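Local coordinates for D-aminoacyl-tRNA deacylase 1 (Homo sapiens, PDB 2OKV), which deacylates D-aminoacyl-tRNAs and glycyl-tRNA(Ala) as a homodimeric editing enzyme, and may also act in DNA replication, at residues 47-59 and 64-76. Numbering follows the deposited sequence.
Sequences RKILNLRVFEDES and SKSVMDKQYEILC
Phe55 and Lys65 form the hydrogen-bonded pair of a short antiparallel beta hairpin, strand 53-55 with strand 65-66, which links helix 39-51 to the short helix 67-70 in the DTD fold. Phe55 N donates to Lys65 O at 3.0 Å, in the carbonyl plane. Phe55 O is gripped twice: Ser64 N lies 2.9 Å from it, nearly in line with the C=O bond, whereas Lys65 N approaches from above the carbonyl plane. This double acceptance marks a classic beta bulge.

The tight part lies around the Phe55 ring. With CG anti to its own carbonyl carbon (chi1 -60°), the ring reaches the first turn of helix 67-70, its CE1 3.6 Å from Val67 CA. Tyr72 presents its CD1 edge to one face in a T-shaped pair, planes at 83°, and Val54 CG1 sits over the centre of the opposite face; Phe55 is thus held between two neighbours. Lys70 in turn lays its CB over the Tyr72 ring. Farther along, Leu50 CD2 packs 3.6 Å from Ile74 CD1, on strand 73-78 of the central sheet, and also touches Met68 CG. A water bridges the two segments, donating to Ile49 O and Leu52 O and accepting from Val67 N at 2.9 Å. Ser66 caps helix 67-70 in a capping box: its OG accepts from Asp69 N, and its N donates to Asp69 OD2.

Across the segments, the contact is looser at its outer end, where exposed Glu58 reaches Lys70 NZ through OE2 in a long salt bridge, 3.7 Å. Asp57 OD1 is tied locally within the turn, to the backbone N of Gly60 and Lys61, while its CB packs against Ser64 OG and Lys65 CE. Lys70 is folded at chi2 and chi3, and the same NZ also donates to Glu56 O at 3.1 Å, with a C=O...N angle of 161°.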
loop_
_atom_site.group_PDB
_atom_site.type_symbol
_atom_site.label_atom_id
_atom_site.label_comp_id
_atom_site.label_asym_id
_atom_site.label_seq_id
_atom_site.Cartn_x
_atom_site.Cartn_y
_atom_site.Cartn_z
ATOM N N ARG B 47 -17.455 6.944 -1.460
ATOM C CA ARG B 47 -18.204 6.188 -2.472
ATOM C C ARG B 47 -17.313 5.192 -3.218
ATOM O O ARG B 47 -17.709 4.038 -3.450
ATOM C CB ARG B 47 -18.902 7.134 -3.441
ATOM C CG ARG B 47 -20.250 7.616 -2.926
ATOM C CD ARG B 47 -21.057 8.359 -3.996
ATOM N NE ARG B 47 -20.959 9.810 -3.804
ATOM C CZ ARG B 47 -20.357 10.648 -4.647
ATOM N NH1 ARG B 47 -19.805 10.192 -5.774
ATOM N NH2 ARG B 47 -20.313 11.946 -4.365
ATOM N N LYS B 48 -16.106 5.623 -3.583
ATOM C CA LYS B 48 -15.182 4.749 -4.316
ATOM C C LYS B 48 -14.734 3.556 -3.489
ATOM O O LYS B 48 -14.694 2.437 -4.006
ATOM C CB LYS B 48 -13.952 5.514 -4.826
ATOM C CG LYS B 48 -14.243 6.488 -5.971
ATOM C CD LYS B 48 -13.221 7.616 -5.962
ATOM C CE LYS B 48 -12.048 7.341 -6.864
ATOM N NZ LYS B 48 -12.319 7.909 -8.221
ATOM N N ILE B 49 -14.400 3.796 -2.217
ATOM C CA ILE B 49 -13.925 2.727 -1.330
ATOM C C ILE B 49 -15.034 1.691 -1.163
ATOM O O ILE B 49 -14.805 0.481 -1.289
ATOM C CB ILE B 49 -13.489 3.272 0.062
ATOM C CG1 ILE B 49 -12.159 4.020 -0.037
ATOM C CG2 ILE B 49 -13.394 2.154 1.117
ATOM C CD1 ILE B 49 -11.917 4.964 1.140
ATOM N N LEU B 50 -16.244 2.179 -0.901
ATOM C CA LEU B 50 -17.371 1.309 -0.593
ATOM C C LEU B 50 -17.822 0.491 -1.792
ATOM O O LEU B 50 -18.347 -0.612 -1.639
ATOM C CB LEU B 50 -18.546 2.130 -0.033
ATOM C CG LEU B 50 -18.344 2.662 1.392
ATOM C CD1 LEU B 50 -19.531 3.511 1.802
ATOM C CD2 LEU B 50 -18.173 1.535 2.385
ATOM N N ASN B 51 -17.601 1.035 -2.983
ATOM C CA ASN B 51 -18.042 0.392 -4.222
ATOM C C ASN B 51 -16.947 -0.356 -5.012
ATOM O O ASN B 51 -17.228 -1.010 -6.030
ATOM C CB ASN B 51 -18.809 1.421 -5.050
ATOM C CG ASN B 51 -20.109 1.877 -4.344
ATOM O OD1 ASN B 51 -21.130 1.165 -4.380
ATOM N ND2 ASN B 51 -20.073 3.057 -3.676
ATOM N N LEU B 52 -15.710 -0.297 -4.513
ATOM C CA LEU B 52 -14.564 -0.936 -5.155
ATOM C C LEU B 52 -14.696 -2.469 -5.172
ATOM O O LEU B 52 -14.694 -3.117 -4.114
ATOM C CB LEU B 52 -13.284 -0.551 -4.413
ATOM C CG LEU B 52 -11.886 -0.506 -5.061
ATOM C CD1 LEU B 52 -10.848 -1.078 -4.111
ATOM C CD2 LEU B 52 -11.785 -1.100 -6.432
ATOM N N ARG B 53 -14.762 -3.027 -6.373
ATOM C CA ARG B 53 -14.989 -4.462 -6.583
ATOM C C ARG B 53 -13.683 -5.260 -6.534
ATOM O O ARG B 53 -13.054 -5.530 -7.565
ATOM C CB ARG B 53 -15.666 -4.710 -7.932
ATOM C CG ARG B 53 -17.121 -4.254 -8.071
ATOM C CD ARG B 53 -17.534 -4.305 -9.581
ATOM N NE ARG B 53 -18.848 -4.900 -9.785
ATOM C CZ ARG B 53 -19.117 -5.893 -10.641
ATOM N NH1 ARG B 53 -18.163 -6.431 -11.407
ATOM N NH2 ARG B 53 -20.352 -6.362 -10.730
ATOM N N VAL B 54 -13.314 -5.667 -5.332
ATOM C CA VAL B 54 -12.055 -6.337 -5.099
ATOM C C VAL B 54 -12.260 -7.806 -4.670
ATOM O O VAL B 54 -11.302 -8.575 -4.523
ATOM C CB VAL B 54 -11.268 -5.473 -4.083
ATOM C CG1 VAL B 54 -11.021 -6.177 -2.769
ATOM C CG2 VAL B 54 -10.052 -4.857 -4.716
ATOM N N PHE B 55 -13.525 -8.191 -4.499
ATOM C CA PHE B 55 -13.875 -9.533 -4.017
ATOM C C PHE B 55 -14.519 -10.415 -5.081
ATOM O O PHE B 55 -15.083 -9.914 -6.058
ATOM C CB PHE B 55 -14.770 -9.432 -2.774
ATOM C CG PHE B 55 -14.117 -8.699 -1.634
ATOM C CD1 PHE B 55 -14.417 -7.359 -1.380
ATOM C CD2 PHE B 55 -13.171 -9.340 -0.831
ATOM C CE1 PHE B 55 -13.774 -6.663 -0.337
ATOM C CE2 PHE B 55 -12.530 -8.655 0.224
ATOM C CZ PHE B 55 -12.831 -7.310 0.457
ATOM N N GLU B 56 -14.419 -11.732 -4.880
ATOM C CA GLU B 56 -15.046 -12.722 -5.771
ATOM C C GLU B 56 -16.518 -12.972 -5.411
ATOM O O GLU B 56 -16.916 -12.772 -4.262
ATOM C CB GLU B 56 -14.303 -14.060 -5.693
ATOM C CG GLU B 56 -12.805 -14.010 -5.952
ATOM C CD GLU B 56 -12.107 -15.346 -5.646
ATOM O OE1 GLU B 56 -12.799 -16.345 -5.329
ATOM O OE2 GLU B 56 -10.859 -15.398 -5.730
ATOM N N ASP B 57 -17.312 -13.401 -6.390
ATOM C CA ASP B 57 -18.641 -13.975 -6.131
ATOM C C ASP B 57 -18.542 -15.471 -5.770
ATOM O O ASP B 57 -17.443 -16.014 -5.701
ATOM C CB ASP B 57 -19.610 -13.719 -7.303
ATOM C CG ASP B 57 -19.249 -14.491 -8.574
ATOM O OD1 ASP B 57 -18.326 -15.344 -8.561
ATOM O OD2 ASP B 57 -19.912 -14.244 -9.603
ATOM N N GLU B 58 -19.682 -16.123 -5.527
ATOM C CA GLU B 58 -19.685 -17.530 -5.091
ATOM C C GLU B 58 -19.112 -18.506 -6.115
ATOM O O GLU B 58 -18.508 -19.514 -5.737
ATOM C CB GLU B 58 -21.078 -17.979 -4.616
ATOM C CG GLU B 58 -21.213 -17.977 -3.088
ATOM C CD GLU B 58 -20.834 -16.638 -2.455
ATOM O OE1 GLU B 58 -21.628 -15.675 -2.577
ATOM O OE2 GLU B 58 -19.754 -16.543 -1.826
ATOM N N SER B 59 -19.311 -18.203 -7.403
ATOM C CA SER B 59 -18.693 -18.964 -8.496
ATOM C C SER B 59 -17.168 -18.800 -8.510
ATOM O O SER B 59 -16.446 -19.679 -8.990
ATOM C CB SER B 59 -19.273 -18.534 -9.845
ATOM O OG SER B 59 -20.679 -18.793 -9.858
ATOM N N SER B 64 -15.930 -8.878 -8.682
ATOM C CA SER B 64 -17.388 -8.810 -8.891
ATOM C C SER B 64 -18.178 -8.296 -7.689
ATOM O O SER B 64 -19.356 -7.991 -7.810
ATOM C CB SER B 64 -17.963 -10.144 -9.397
ATOM O OG SER B 64 -17.570 -11.234 -8.583
ATOM N N LYS B 65 -17.533 -8.201 -6.532
ATOM C CA LYS B 65 -18.229 -7.769 -5.327
ATOM C C LYS B 65 -17.405 -6.744 -4.556
ATOM O O LYS B 65 -16.177 -6.879 -4.430
ATOM C CB LYS B 65 -18.550 -8.970 -4.432
ATOM C CG LYS B 65 -19.401 -10.066 -5.084
ATOM C CD LYS B 65 -20.881 -9.882 -4.854
ATOM C CE LYS B 65 -21.673 -10.990 -5.548
ATOM N NZ LYS B 65 -23.098 -10.994 -5.112
ATOM N N SER B 66 -18.075 -5.722 -4.033
ATOM C CA SER B 66 -17.411 -4.758 -3.135
ATOM C C SER B 66 -17.430 -5.238 -1.682
ATOM O O SER B 66 -18.103 -6.211 -1.354
ATOM C CB SER B 66 -18.117 -3.422 -3.219
ATOM O OG SER B 66 -19.439 -3.534 -2.710
ATOM N N VAL B 67 -16.727 -4.521 -0.807
ATOM C CA VAL B 67 -16.750 -4.794 0.625
ATOM C C VAL B 67 -18.204 -4.809 1.157
ATOM O O VAL B 67 -18.544 -5.618 2.015
ATOM C CB VAL B 67 -15.824 -3.785 1.399
ATOM C CG1 VAL B 67 -16.442 -2.383 1.451
ATOM C CG2 VAL B 67 -15.480 -4.289 2.805
ATOM N N MET B 68 -19.052 -3.926 0.633
ATOM C CA MET B 68 -20.441 -3.820 1.087
ATOM C C MET B 68 -21.292 -4.981 0.578
ATOM O O MET B 68 -22.175 -5.460 1.293
ATOM C CB MET B 68 -21.080 -2.507 0.633
ATOM C CG MET B 68 -20.570 -1.280 1.328
ATOM S SD MET B 68 -21.689 0.125 1.167
ATOM C CE MET B 68 -23.324 -0.600 1.284
ATOM N N ASP B 69 -21.040 -5.410 -0.659
ATOM C CA ASP B 69 -21.690 -6.599 -1.219
ATOM C C ASP B 69 -21.427 -7.820 -0.344
ATOM O O ASP B 69 -22.317 -8.659 -0.154
ATOM C CB ASP B 69 -21.178 -6.890 -2.636
ATOM C CG ASP B 69 -21.615 -5.850 -3.647
ATOM O OD1 ASP B 69 -22.695 -5.244 -3.456
ATOM O OD2 ASP B 69 -20.875 -5.637 -4.630
ATOM N N LYS B 70 -20.196 -7.914 0.168
ATOM C CA LYS B 70 -19.758 -9.059 0.962
ATOM C C LYS B 70 -20.108 -8.920 2.441
ATOM O O LYS B 70 -19.983 -9.887 3.207
ATOM C CB LYS B 70 -18.242 -9.263 0.826
ATOM C CG LYS B 70 -17.738 -9.540 -0.579
ATOM C CD LYS B 70 -18.312 -10.842 -1.142
ATOM C CE LYS B 70 -17.542 -12.063 -0.653
ATOM N NZ LYS B 70 -18.035 -13.295 -1.375
ATOM N N GLN B 71 -20.553 -7.724 2.833
ATOM C CA GLN B 71 -20.740 -7.363 4.231
ATOM C C GLN B 71 -19.450 -7.644 5.005
ATOM O O GLN B 71 -19.473 -8.198 6.098
ATOM C CB GLN B 71 -21.955 -8.080 4.848
ATOM C CG GLN B 71 -23.304 -7.698 4.224
ATOM C CD GLN B 71 -23.890 -6.384 4.762
ATOM O OE1 GLN B 71 -24.218 -5.481 3.985
ATOM N NE2 GLN B 71 -24.041 -6.282 6.092
ATOM N N TYR B 72 -18.326 -7.253 4.405
ATOM C CA TYR B 72 -17.017 -7.426 5.006
ATOM C C TYR B 72 -16.633 -6.142 5.758
ATOM O O TYR B 72 -17.408 -5.178 5.795
ATOM C CB TYR B 72 -15.971 -7.799 3.945
ATOM C CG TYR B 72 -15.953 -9.270 3.531
ATOM C CD1 TYR B 72 -15.169 -9.702 2.454
ATOM C CD2 TYR B 72 -16.710 -10.230 4.213
ATOM C CE1 TYR B 72 -15.127 -11.046 2.075
ATOM C CE2 TYR B 72 -16.688 -11.579 3.832
ATOM C CZ TYR B 72 -15.887 -11.975 2.768
ATOM O OH TYR B 72 -15.855 -13.306 2.394
ATOM N N GLU B 73 -15.454 -6.136 6.365
ATOM C CA GLU B 73 -15.059 -5.021 7.239
ATOM C C GLU B 73 -14.087 -4.076 6.544
ATOM O O GLU B 73 -13.523 -4.404 5.493
ATOM C CB GLU B 73 -14.446 -5.535 8.543
ATOM C CG GLU B 73 -15.450 -6.153 9.521
ATOM C CD GLU B 73 -14.766 -7.012 10.584
ATOM O OE1 GLU B 73 -14.772 -6.630 11.775
ATOM O OE2 GLU B 73 -14.211 -8.071 10.215
ATOM N N ILE B 74 -13.901 -2.898 7.137
ATOM C CA ILE B 74 -12.964 -1.908 6.622
ATOM C C ILE B 74 -12.137 -1.401 7.803
ATOM O O ILE B 74 -12.688 -0.981 8.807
ATOM C CB ILE B 74 -13.684 -0.690 5.978
ATOM C CG1 ILE B 74 -14.606 -1.134 4.833
ATOM C CG2 ILE B 74 -12.653 0.368 5.522
ATOM C CD1 ILE B 74 -15.500 -0.036 4.287
ATOM N N LEU B 75 -10.818 -1.491 7.686
ATOM C CA LEU B 75 -9.915 -0.849 8.633
ATOM C C LEU B 75 -9.301 0.381 7.961
ATOM O O LEU B 75 -8.551 0.248 6.999
ATOM C CB LEU B 75 -8.808 -1.825 9.061
ATOM C CG LEU B 75 -7.670 -1.274 9.940
ATOM C CD1 LEU B 75 -8.219 -0.816 11.277
ATOM C CD2 LEU B 75 -6.546 -2.319 10.126
ATOM N N CYS B 76 -9.629 1.575 8.452
ATOM C CA CYS B 76 -9.042 2.816 7.904
ATOM C C CYS B 76 -7.962 3.346 8.819
ATOM O O CYS B 76 -8.129 3.411 10.050
ATOM C CB CYS B 76 -10.071 3.944 7.703
ATOM S SG CYS B 76 -11.516 3.478 6.844
HETATM O O HOH W 1 -14.936 -2.350 -1.505
HETATM O O HOH W 2 -21.399 -1.744 -3.255
#